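Local coordinates for transcriptional regulator (Vibrio vulnificus, PDB 4IVN), which probably represses transcription of the sialic acid catabolism (nan) genes by binding their regulatory DNA, and binds N-acetylmannosamine 6-phosphate, at residues R123-E128 with Y258-D263; Y144-L149 with K154-F159; I150-K155 with S253-Y258. All coordinates share one frame; numbering follows the deposited sequence.

Interaction 1: residues R123-E128 with Y258-D263; sequences RVHQAE and YPEYKD
His-125, near the end of helix 114-126, meets Tyr-258 and Tyr-261 in a three-ring aromatic cluster. The cluster joins this helix, in the SIS domain region, to the turn that leads from helix 237-257 into helix 261-270.

The stacking is carried by His-125 and Tyr-258. Their rings lie face to face, with centroids 3.6 Å apart and planes tilted by just 3°. The overlap is extensive: NE2 of His-125 lies 3.5 Å from CE1 of Tyr-258, while CD2 of the imidazole comes equally near the phenol CZ. With its CG anti to the backbone N (chi1 174°), the histidine extends off the helix and brings its ring beside the tyrosine. Beyond the stack, the phenol OH of Tyr-258 is hydrogen-bonded to Glu-122, about one helical turn before His-125.

The polar part uses the other tyrosine. ND1 of His-125 and OH of Tyr-261 form a hydrogen bond of 2.7 Å at an angle of 153°, in which either may be the donor. The hydroxyl reaches the edge of the imidazole near its plane, and the two rings stand steeply to one another without either covering the other's face. The histidine is thus held over a face and at its rim, which fixes its rotation.

Both tyrosines belong to a type I beta turn closed by Tyr-261 N and Tyr-258 O, 2.8 Å apart, which sends the two rings toward one histidine. Glu-260, inside the same turn, places its charge near the imidazole without touching it and may favour a protonated ring. Its OE2 sits 3.5 Å above the plane of the Tyr-261 ring, offset toward the rim, and 4.5 Å from CE1 of His-125.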
loop_
_atom_site.group_PDB
_atom_site.type_symbol
_atom_site.label_atom_id
_atom_site.label_comp_id
_atom_site.label_asym_id
_atom_site.label_seq_id
_atom_site.Cartn_x
_atom_site.Cartn_y
_atom_site.Cartn_z
ATOM N N ARG A 123 20.295 11.961 0.037
ATOM C CA ARG A 123 19.396 12.953 -0.636
ATOM C C ARG A 123 18.138 13.296 0.188
ATOM O O ARG A 123 17.801 14.461 0.356
ATOM C CB ARG A 123 19.048 12.428 -2.008
ATOM C CG ARG A 123 20.341 12.389 -2.876
ATOM C CD ARG A 123 20.069 12.390 -4.364
ATOM N NE ARG A 123 21.265 12.182 -5.217
ATOM C CZ ARG A 123 21.942 13.157 -5.825
ATOM N NH1 ARG A 123 21.613 14.446 -5.635
ATOM N NH2 ARG A 123 22.954 12.836 -6.648
ATOM N N VAL A 124 17.450 12.280 0.683
ATOM C CA VAL A 124 16.300 12.492 1.542
ATOM C C VAL A 124 16.649 13.287 2.807
ATOM O O VAL A 124 15.968 14.271 3.174
ATOM C CB VAL A 124 15.624 11.179 1.889
ATOM C CG1 VAL A 124 14.424 11.448 2.847
ATOM C CG2 VAL A 124 15.126 10.525 0.575
ATOM N N HIS A 125 17.755 12.935 3.389
ATOM C CA HIS A 125 18.192 13.603 4.600
ATOM C C HIS A 125 18.397 15.066 4.319
ATOM O O HIS A 125 17.916 15.904 5.092
ATOM C CB HIS A 125 19.472 12.982 5.125
ATOM C CG HIS A 125 20.025 13.736 6.302
ATOM N ND1 HIS A 125 19.353 13.862 7.440
ATOM C CD2 HIS A 125 21.187 14.516 6.442
ATOM C CE1 HIS A 125 20.059 14.634 8.306
ATOM N NE2 HIS A 125 21.187 15.002 7.712
ATOM N N GLN A 126 19.044 15.380 3.191
ATOM C CA GLN A 126 19.317 16.785 2.821
ATOM C C GLN A 126 18.050 17.551 2.382
ATOM O O GLN A 126 18.000 18.793 2.458
ATOM C CB GLN A 126 20.363 16.902 1.683
ATOM C CG GLN A 126 21.759 16.293 1.990
ATOM C CD GLN A 126 22.458 16.923 3.216
ATOM O OE1 GLN A 126 22.249 18.096 3.529
ATOM N NE2 GLN A 126 23.285 16.132 3.916
ATOM N N ALA A 127 17.027 16.822 1.926
ATOM C CA ALA A 127 15.978 17.487 1.189
ATOM C C ALA A 127 15.142 18.355 2.132
ATOM O O ALA A 127 14.832 17.959 3.258
ATOM C CB ALA A 127 15.137 16.470 0.458
ATOM N N GLU A 128 14.793 19.554 1.700
ATOM C CA GLU A 128 13.858 20.357 2.475
ATOM C C GLU A 128 12.398 20.053 2.070
ATOM O O GLU A 128 11.437 20.196 2.859
ATOM C CB GLU A 128 14.183 21.832 2.257
ATOM C CG GLU A 128 15.417 22.232 3.110
ATOM C CD GLU A 128 15.830 23.689 2.896
ATOM O OE1 GLU A 128 15.641 24.204 1.782
ATOM O OE2 GLU A 128 16.361 24.333 3.832
ATOM N N TYR A 258 20.277 8.331 11.015
ATOM C CA TYR A 258 19.962 9.600 11.625
ATOM C C TYR A 258 18.943 9.326 12.716
ATOM O O TYR A 258 17.749 9.742 12.612
ATOM C CB TYR A 258 19.459 10.597 10.561
ATOM C CG TYR A 258 20.517 10.914 9.524
ATOM C CD1 TYR A 258 21.594 11.756 9.864
ATOM C CD2 TYR A 258 20.494 10.352 8.220
ATOM C CE1 TYR A 258 22.588 12.039 8.949
ATOM C CE2 TYR A 258 21.522 10.653 7.288
ATOM C CZ TYR A 258 22.548 11.491 7.688
ATOM O OH TYR A 258 23.592 11.802 6.866
ATOM N N PRO A 259 19.400 8.631 13.772
ATOM C CA PRO A 259 18.533 8.306 14.917
ATOM C C PRO A 259 17.735 9.476 15.497
ATOM O O PRO A 259 16.710 9.224 16.139
ATOM C CB PRO A 259 19.488 7.655 15.968
ATOM C CG PRO A 259 20.847 7.646 15.358
ATOM C CD PRO A 259 20.758 8.044 13.915
ATOM N N GLU A 260 18.131 10.728 15.244
ATOM C CA GLU A 260 17.302 11.868 15.671
ATOM C C GLU A 260 15.862 11.858 15.033
ATOM O O GLU A 260 14.918 12.478 15.589
ATOM C CB GLU A 260 18.035 13.215 15.416
ATOM C CG GLU A 260 17.483 14.153 14.320
ATOM C CD GLU A 260 18.176 14.167 12.903
ATOM O OE1 GLU A 260 19.435 14.040 12.743
ATOM O OE2 GLU A 260 17.431 14.393 11.905
ATOM N N TYR A 261 15.708 11.195 13.877
ATOM C CA TYR A 261 14.353 11.044 13.287
ATOM C C TYR A 261 13.371 10.310 14.166
ATOM O O TYR A 261 12.183 10.526 14.090
ATOM C CB TYR A 261 14.417 10.343 11.930
ATOM C CG TYR A 261 15.026 11.225 10.833
ATOM C CD1 TYR A 261 14.512 12.507 10.563
ATOM C CD2 TYR A 261 16.008 10.732 10.025
ATOM C CE1 TYR A 261 15.031 13.287 9.537
ATOM C CE2 TYR A 261 16.568 11.507 8.988
ATOM C CZ TYR A 261 16.076 12.768 8.762
ATOM O OH TYR A 261 16.646 13.478 7.708
ATOM N N LYS A 262 13.879 9.485 15.065
ATOM C CA LYS A 262 13.033 8.850 16.058
ATOM C C LYS A 262 12.276 9.828 16.956
ATOM O O LYS A 262 11.204 9.471 17.414
ATOM C CB LYS A 262 13.833 7.924 16.929
ATOM C CG LYS A 262 14.267 6.628 16.281
ATOM C CD LYS A 262 15.086 5.902 17.356
ATOM C CE LYS A 262 15.627 4.550 16.935
ATOM N NZ LYS A 262 16.043 3.781 18.175
ATOM N N ASP A 263 12.803 11.035 17.215
ATOM C CA ASP A 263 11.991 12.032 17.918
ATOM C C ASP A 263 10.771 12.426 17.123
ATOM O O ASP A 263 9.747 12.763 17.773
ATOM C CB ASP A 263 12.738 13.335 18.248
ATOM C CG ASP A 263 14.056 13.064 18.996
ATOM O OD1 ASP A 263 14.183 12.005 19.601
ATOM O OD2 ASP A 263 14.966 13.887 18.914
HETATM O O HOH W 1 16.169 15.853 7.918
#

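Interaction 2: residues Y144-L149 with K154-F159; sequences YLAYRL and KKAIMF
The ammonium NZ of Lys-154, a residue packed at its base against Leu-149, is gripped by the carbonyls of Val-124 and Ala-127 and, by a weak bond, by that of His-125. All three lie at or just past the C-terminal end of helix 114-126, whose carbonyl groups would be expected to attract the charge. The chain reaches them by bending at chi2 and chi3 (-53° and -79°), which turns its end away from helix 137-151.

At the other end of the residue, Lys-154 N donates to Leu-149 O over 3.0 Å. The bond is nearly straight at the hydrogen (163°), although the donor stands above the carbonyl plane. It is the outer bond of the Schellman motif that ends the helix, where the chain turns back into strand 156-159.

The rest of the contact is apolar and close. CB of Leu-149 touches CB of Ala-156 at 3.7 Å and CB of Lys-154 at 4.0 Å. Ala-156 also presses its methyl on the helix backbone, 3.9 Å from CA of Ala-146. Farther along, CB of Ala-146 meets CB of Met-158 at 4.0 Å; beyond this atom the methionine bends away. With alanines on both sides, the helix and strand segments run nearly antiparallel, their axes 7.6 Å apart at closest approach.

This is the return half of a beta-alpha-beta unit: strand 129-133, helix 137-151, then strand 156-159, outermost in the chain's parallel sheet. Leu-149 also packs on Ile-130 of the adjoining strand, while Arg-148, on another side of the helix, forms a salt bridge with Asp-248 of helix 237-257.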
loop_
_atom_site.group_PDB
_atom_site.type_symbol
_atom_site.label_atom_id
_atom_site.label_comp_id
_atom_site.label_asym_id
_atom_site.label_seq_id
_atom_site.Cartn_x
_atom_site.Cartn_y
_atom_site.Cartn_z
ATOM N N TYR A 144 2.201 5.765 0.568
ATOM C CA TYR A 144 2.927 5.179 1.717
ATOM C C TYR A 144 4.240 5.902 1.958
ATOM O O TYR A 144 4.637 6.118 3.086
ATOM C CB TYR A 144 3.166 3.671 1.528
ATOM C CG TYR A 144 3.696 2.997 2.797
ATOM C CD1 TYR A 144 2.968 3.065 4.059
ATOM C CD2 TYR A 144 4.864 2.211 2.739
ATOM C CE1 TYR A 144 3.458 2.405 5.197
ATOM C CE2 TYR A 144 5.321 1.557 3.870
ATOM C CZ TYR A 144 4.609 1.669 5.079
ATOM O OH TYR A 144 5.145 1.031 6.164
ATOM N N LEU A 145 4.936 6.248 0.882
ATOM C CA LEU A 145 6.180 7.036 1.038
ATOM C C LEU A 145 5.960 8.411 1.722
ATOM O O LEU A 145 6.715 8.757 2.681
ATOM C CB LEU A 145 6.788 7.242 -0.380
ATOM C CG LEU A 145 8.119 8.060 -0.439
ATOM C CD1 LEU A 145 9.203 7.434 0.506
ATOM C CD2 LEU A 145 8.557 7.963 -1.925
ATOM N N ALA A 146 5.003 9.200 1.250
ATOM C CA ALA A 146 4.795 10.455 1.823
ATOM C C ALA A 146 4.393 10.267 3.306
ATOM O O ALA A 146 4.766 11.055 4.143
ATOM C CB ALA A 146 3.663 11.173 1.088
ATOM N N TYR A 147 3.523 9.313 3.593
ATOM C CA TYR A 147 3.227 8.979 4.980
ATOM C C TYR A 147 4.443 8.673 5.793
ATOM O O TYR A 147 4.607 9.256 6.879
ATOM C CB TYR A 147 2.174 7.803 5.090
ATOM C CG TYR A 147 2.101 7.239 6.501
ATOM C CD1 TYR A 147 1.258 7.798 7.461
ATOM C CD2 TYR A 147 2.966 6.165 6.879
ATOM C CE1 TYR A 147 1.180 7.291 8.787
ATOM C CE2 TYR A 147 2.903 5.673 8.202
ATOM C CZ TYR A 147 2.011 6.232 9.119
ATOM O OH TYR A 147 1.980 5.793 10.381
ATOM N N ARG A 148 5.329 7.773 5.325
ATOM C CA ARG A 148 6.448 7.390 6.122
ATOM C C ARG A 148 7.440 8.629 6.313
ATOM O O ARG A 148 8.077 8.801 7.388
ATOM C CB ARG A 148 7.235 6.212 5.460
ATOM C CG ARG A 148 6.484 4.863 5.521
ATOM C CD ARG A 148 6.292 4.431 6.995
ATOM N NE ARG A 148 7.592 4.146 7.590
ATOM C CZ ARG A 148 8.372 3.085 7.371
ATOM N NH1 ARG A 148 7.993 2.071 6.591
ATOM N NH2 ARG A 148 9.571 3.055 7.952
ATOM N N LEU A 149 7.543 9.447 5.272
ATOM C CA LEU A 149 8.286 10.774 5.367
ATOM C C LEU A 149 7.728 11.713 6.412
ATOM O O LEU A 149 8.515 12.306 7.155
ATOM C CB LEU A 149 8.419 11.518 4.026
ATOM C CG LEU A 149 9.275 10.609 3.067
ATOM C CD1 LEU A 149 9.300 11.033 1.599
ATOM C CD2 LEU A 149 10.710 10.348 3.538
ATOM N N LYS A 154 9.520 15.047 7.680
ATOM C CA LYS A 154 9.926 15.679 6.415
ATOM C C LYS A 154 8.671 16.325 5.822
ATOM O O LYS A 154 7.517 15.782 6.007
ATOM C CB LYS A 154 10.434 14.663 5.391
ATOM C CG LYS A 154 11.740 13.910 5.742
ATOM C CD LYS A 154 12.875 14.865 6.108
ATOM C CE LYS A 154 13.525 15.487 4.906
ATOM N NZ LYS A 154 14.907 15.983 5.335
ATOM N N LYS A 155 8.854 17.371 5.025
ATOM C CA LYS A 155 7.657 17.809 4.241
ATOM C C LYS A 155 7.555 16.934 3.000
ATOM O O LYS A 155 8.529 16.888 2.221
ATOM C CB LYS A 155 7.847 19.293 3.810
ATOM C CG LYS A 155 7.988 20.228 5.035
ATOM C CD LYS A 155 6.601 20.179 5.729
ATOM C CE LYS A 155 6.380 21.307 6.742
ATOM N NZ LYS A 155 7.546 21.417 7.688
ATOM N N ALA A 156 6.454 16.215 2.826
ATOM C CA ALA A 156 6.282 15.378 1.637
ATOM C C ALA A 156 4.891 15.596 1.139
ATOM O O ALA A 156 3.892 15.611 1.907
ATOM C CB ALA A 156 6.510 13.907 1.943
ATOM N N ILE A 157 4.795 15.766 -0.169
ATOM C CA ILE A 157 3.478 15.776 -0.797
ATOM C C ILE A 157 3.415 14.694 -1.853
ATOM O O ILE A 157 4.309 14.577 -2.719
ATOM C CB ILE A 157 3.200 17.119 -1.453
ATOM C CG1 ILE A 157 1.817 17.100 -2.125
ATOM C CG2 ILE A 157 4.218 17.345 -2.522
ATOM C CD1 ILE A 157 1.447 18.457 -2.564
ATOM N N MET A 158 2.360 13.898 -1.786
ATOM C CA MET A 158 2.034 12.977 -2.869
ATOM C C MET A 158 0.991 13.624 -3.837
ATOM O O MET A 158 -0.065 14.078 -3.403
ATOM C CB MET A 158 1.591 11.660 -2.256
ATOM C CG MET A 158 1.105 10.574 -3.200
ATOM S SD MET A 158 2.296 10.226 -4.450
ATOM C CE MET A 158 1.245 9.354 -5.640
ATOM N N PHE A 159 1.278 13.666 -5.135
ATOM C CA PHE A 159 0.281 14.144 -6.135
ATOM C C PHE A 159 -0.285 12.912 -6.907
ATOM O O PHE A 159 0.509 12.177 -7.563
ATOM C CB PHE A 159 1.003 15.032 -7.195
ATOM C CG PHE A 159 1.663 16.283 -6.655
ATOM C CD1 PHE A 159 2.968 16.251 -6.164
ATOM C CD2 PHE A 159 0.998 17.516 -6.713
ATOM C CE1 PHE A 159 3.613 17.428 -5.745
ATOM C CE2 PHE A 159 1.615 18.660 -6.237
ATOM C CZ PHE A 159 2.926 18.617 -5.782
#

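Interaction 3: residues I150-K155 with S253-Y258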
loop_
_atom_site.group_PDB
_atom_site.type_symbol
_atom_site.label_atom_id
_atom_site.label_comp_id
_atom_site.label_asym_id
_atom_site.label_seq_id
_atom_site.Cartn_x
_atom_site.Cartn_y
_atom_site.Cartn_z
ATOM N N ILE A 150 6.412 11.882 6.437
ATOM C CA ILE A 150 5.772 12.752 7.389
ATOM C C ILE A 150 5.966 12.224 8.815
ATOM O O ILE A 150 6.145 13.086 9.709
ATOM C CB ILE A 150 4.253 12.922 7.014
ATOM C CG1 ILE A 150 4.171 13.847 5.821
ATOM C CG2 ILE A 150 3.388 13.470 8.221
ATOM C CD1 ILE A 150 2.782 13.777 5.159
ATOM N N ARG A 151 6.043 10.884 8.995
ATOM C CA ARG A 151 6.328 10.296 10.326
ATOM C C ARG A 151 7.694 10.755 10.857
ATOM O O ARG A 151 7.840 11.044 12.071
ATOM C CB ARG A 151 6.293 8.757 10.293
ATOM C CG ARG A 151 4.840 8.130 10.200
ATOM C CD ARG A 151 3.802 8.683 11.160
ATOM N NE ARG A 151 4.214 8.519 12.583
ATOM C CZ ARG A 151 4.263 7.367 13.257
ATOM N NH1 ARG A 151 3.783 6.236 12.744
ATOM N NH2 ARG A 151 4.747 7.365 14.499
ATOM N N ILE A 152 8.686 10.841 9.963
ATOM C CA ILE A 152 10.012 11.412 10.326
ATOM C C ILE A 152 10.169 12.915 10.229
ATOM O O ILE A 152 11.278 13.446 10.429
ATOM C CB ILE A 152 11.151 10.663 9.643
ATOM C CG1 ILE A 152 11.198 10.875 8.107
ATOM C CG2 ILE A 152 10.997 9.210 10.066
ATOM C CD1 ILE A 152 12.495 10.315 7.518
ATOM N N GLY A 153 9.069 13.612 10.011
ATOM C CA GLY A 153 9.054 15.073 10.126
ATOM C C GLY A 153 9.521 15.759 8.823
ATOM O O GLY A 153 9.806 16.945 8.837
ATOM N N LYS A 154 9.520 15.047 7.680
ATOM C CA LYS A 154 9.926 15.679 6.415
ATOM C C LYS A 154 8.671 16.325 5.822
ATOM O O LYS A 154 7.517 15.782 6.007
ATOM C CB LYS A 154 10.434 14.663 5.391
ATOM C CG LYS A 154 11.740 13.910 5.742
ATOM C CD LYS A 154 12.875 14.865 6.108
ATOM C CE LYS A 154 13.525 15.487 4.906
ATOM N NZ LYS A 154 14.907 15.983 5.335
ATOM N N LYS A 155 8.854 17.371 5.025
ATOM C CA LYS A 155 7.657 17.809 4.241
ATOM C C LYS A 155 7.555 16.934 3.000
ATOM O O LYS A 155 8.529 16.888 2.221
ATOM C CB LYS A 155 7.847 19.293 3.810
ATOM C CG LYS A 155 7.988 20.228 5.035
ATOM C CD LYS A 155 6.601 20.179 5.729
ATOM C CE LYS A 155 6.380 21.307 6.742
ATOM N NZ LYS A 155 7.546 21.417 7.688
ATOM N N SER A 253 16.552 2.849 6.757
ATOM C CA SER A 253 17.952 3.302 6.654
ATOM C C SER A 253 18.126 4.671 7.178
ATOM O O SER A 253 19.084 4.914 7.945
ATOM C CB SER A 253 18.512 3.247 5.255
ATOM O OG SER A 253 18.204 1.999 4.776
ATOM N N LEU A 254 17.216 5.569 6.802
ATOM C CA LEU A 254 17.261 6.933 7.335
ATOM C C LEU A 254 17.271 6.915 8.884
ATOM O O LEU A 254 18.084 7.613 9.531
ATOM C CB LEU A 254 16.088 7.784 6.843
ATOM C CG LEU A 254 16.219 8.492 5.507
ATOM C CD1 LEU A 254 14.828 8.691 4.892
ATOM C CD2 LEU A 254 17.095 9.761 5.620
ATOM N N LEU A 255 16.356 6.131 9.467
ATOM C CA LEU A 255 16.233 6.052 10.904
ATOM C C LEU A 255 17.516 5.456 11.498
ATOM O O LEU A 255 17.975 5.851 12.557
ATOM C CB LEU A 255 15.006 5.204 11.276
ATOM C CG LEU A 255 13.716 6.064 11.227
ATOM C CD1 LEU A 255 12.488 5.195 11.080
ATOM C CD2 LEU A 255 13.600 6.924 12.516
ATOM N N GLU A 256 18.148 4.567 10.748
ATOM C CA GLU A 256 19.390 3.989 11.267
ATOM C C GLU A 256 20.535 4.992 11.137
ATOM O O GLU A 256 21.361 5.063 12.018
ATOM C CB GLU A 256 19.711 2.749 10.527
ATOM C CG GLU A 256 21.014 2.136 10.959
ATOM C CD GLU A 256 20.828 0.675 11.132
ATOM O OE1 GLU A 256 20.055 0.296 12.044
ATOM O OE2 GLU A 256 21.436 -0.087 10.350
ATOM N N SER A 257 20.592 5.796 10.064
ATOM C CA SER A 257 21.726 6.727 9.909
ATOM C C SER A 257 21.531 7.952 10.768
ATOM O O SER A 257 22.504 8.555 11.202
ATOM C CB SER A 257 21.971 7.127 8.455
ATOM O OG SER A 257 21.955 6.003 7.618
ATOM N N TYR A 258 20.277 8.331 11.015
ATOM C CA TYR A 258 19.962 9.600 11.625
ATOM C C TYR A 258 18.943 9.326 12.716
ATOM O O TYR A 258 17.749 9.742 12.612
ATOM C CB TYR A 258 19.459 10.597 10.561
ATOM C CG TYR A 258 20.517 10.914 9.524
ATOM C CD1 TYR A 258 21.594 11.756 9.864
ATOM C CD2 TYR A 258 20.494 10.352 8.220
ATOM C CE1 TYR A 258 22.588 12.039 8.949
ATOM C CE2 TYR A 258 21.522 10.653 7.288
ATOM C CZ TYR A 258 22.548 11.491 7.688
ATOM O OH TYR A 258 23.592 11.802 6.866
#
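Ile-152 packs its two branches on neighbouring leucines of helix 237-257. Its CD1 meets CD1 of Leu-254 at 3.9 Å, the two side chains crossing at about a right angle, and its CG2 lies 4.2 Å from CD2 of Leu-255. The first torsion explains this fork: at chi1 69°, CG1 sits between the backbone N and the carbonyl carbon, the crowded position, while CG2 stands anti to the carbonyl carbon, so each branch faces a different leucine. Leu-254 points toward the isoleucine and is buried, with Val-121 and Val-124 of helix 114-126 against it; Tyr-261 packs on both leucines. Leu-255 approaches mainly with the end of its side chain.

Ile-152 is presented at the point where helix 137-151 stops. A Schellman motif ends this helix, with Gly-153 at C-prime in a left-handed conformation (phi 85°) and its N bonded to Ile-150 O over 3.0 Å; the companion bond runs from Lys-154 N to Leu-149 O. The contact therefore sets a helix terminus of the SIS domain against the last turn of helix 237-257, with no hydrogen bond between the two segments.

Away from this small apolar patch the segments diverge. Gly-153 and Lys-155 are exposed in 150-155, as are Glu-256 and Ser-257 in 253-258. There the two serines bond within their own helix: Ser-253 O accepts from Ser-257 N at 2.7 Å and from Ser-257 OG at 3.1 Å, the hydroxyl coming from above the carbonyl plane. Ser-253 and Glu-256 also pack on Ile-93 of the second subunit. Arg-151 turns elsewhere, toward Thr-268, Val-265 and the bound sugar phosphate.

Interactions 1 and 3 are almost one site, their centres about 4 Å apart, and share Tyr-258; interaction 2 lies about 13 Å from the first and 11 Å from the third. Along the chain, interactions 2 and 3 fall within the long loop closed by interaction 1, and both use helix 137-151 and Lys-154 to Lys-155, which lead into strand 156-159, outermost in this chain's sheet. Interaction 1 joins helix 114-126 to the start of helix 261-270, interaction 2 lies within the beta-alpha-beta unit of strand 129-133, helix 137-151 and strand 156-159, and interaction 3 joins helix 137-151 to helix 237-257. Helix 137-151 also supplies Tyr-147 and Arg-151 to a ligand pocket, close to Gly-234 of the second subunit.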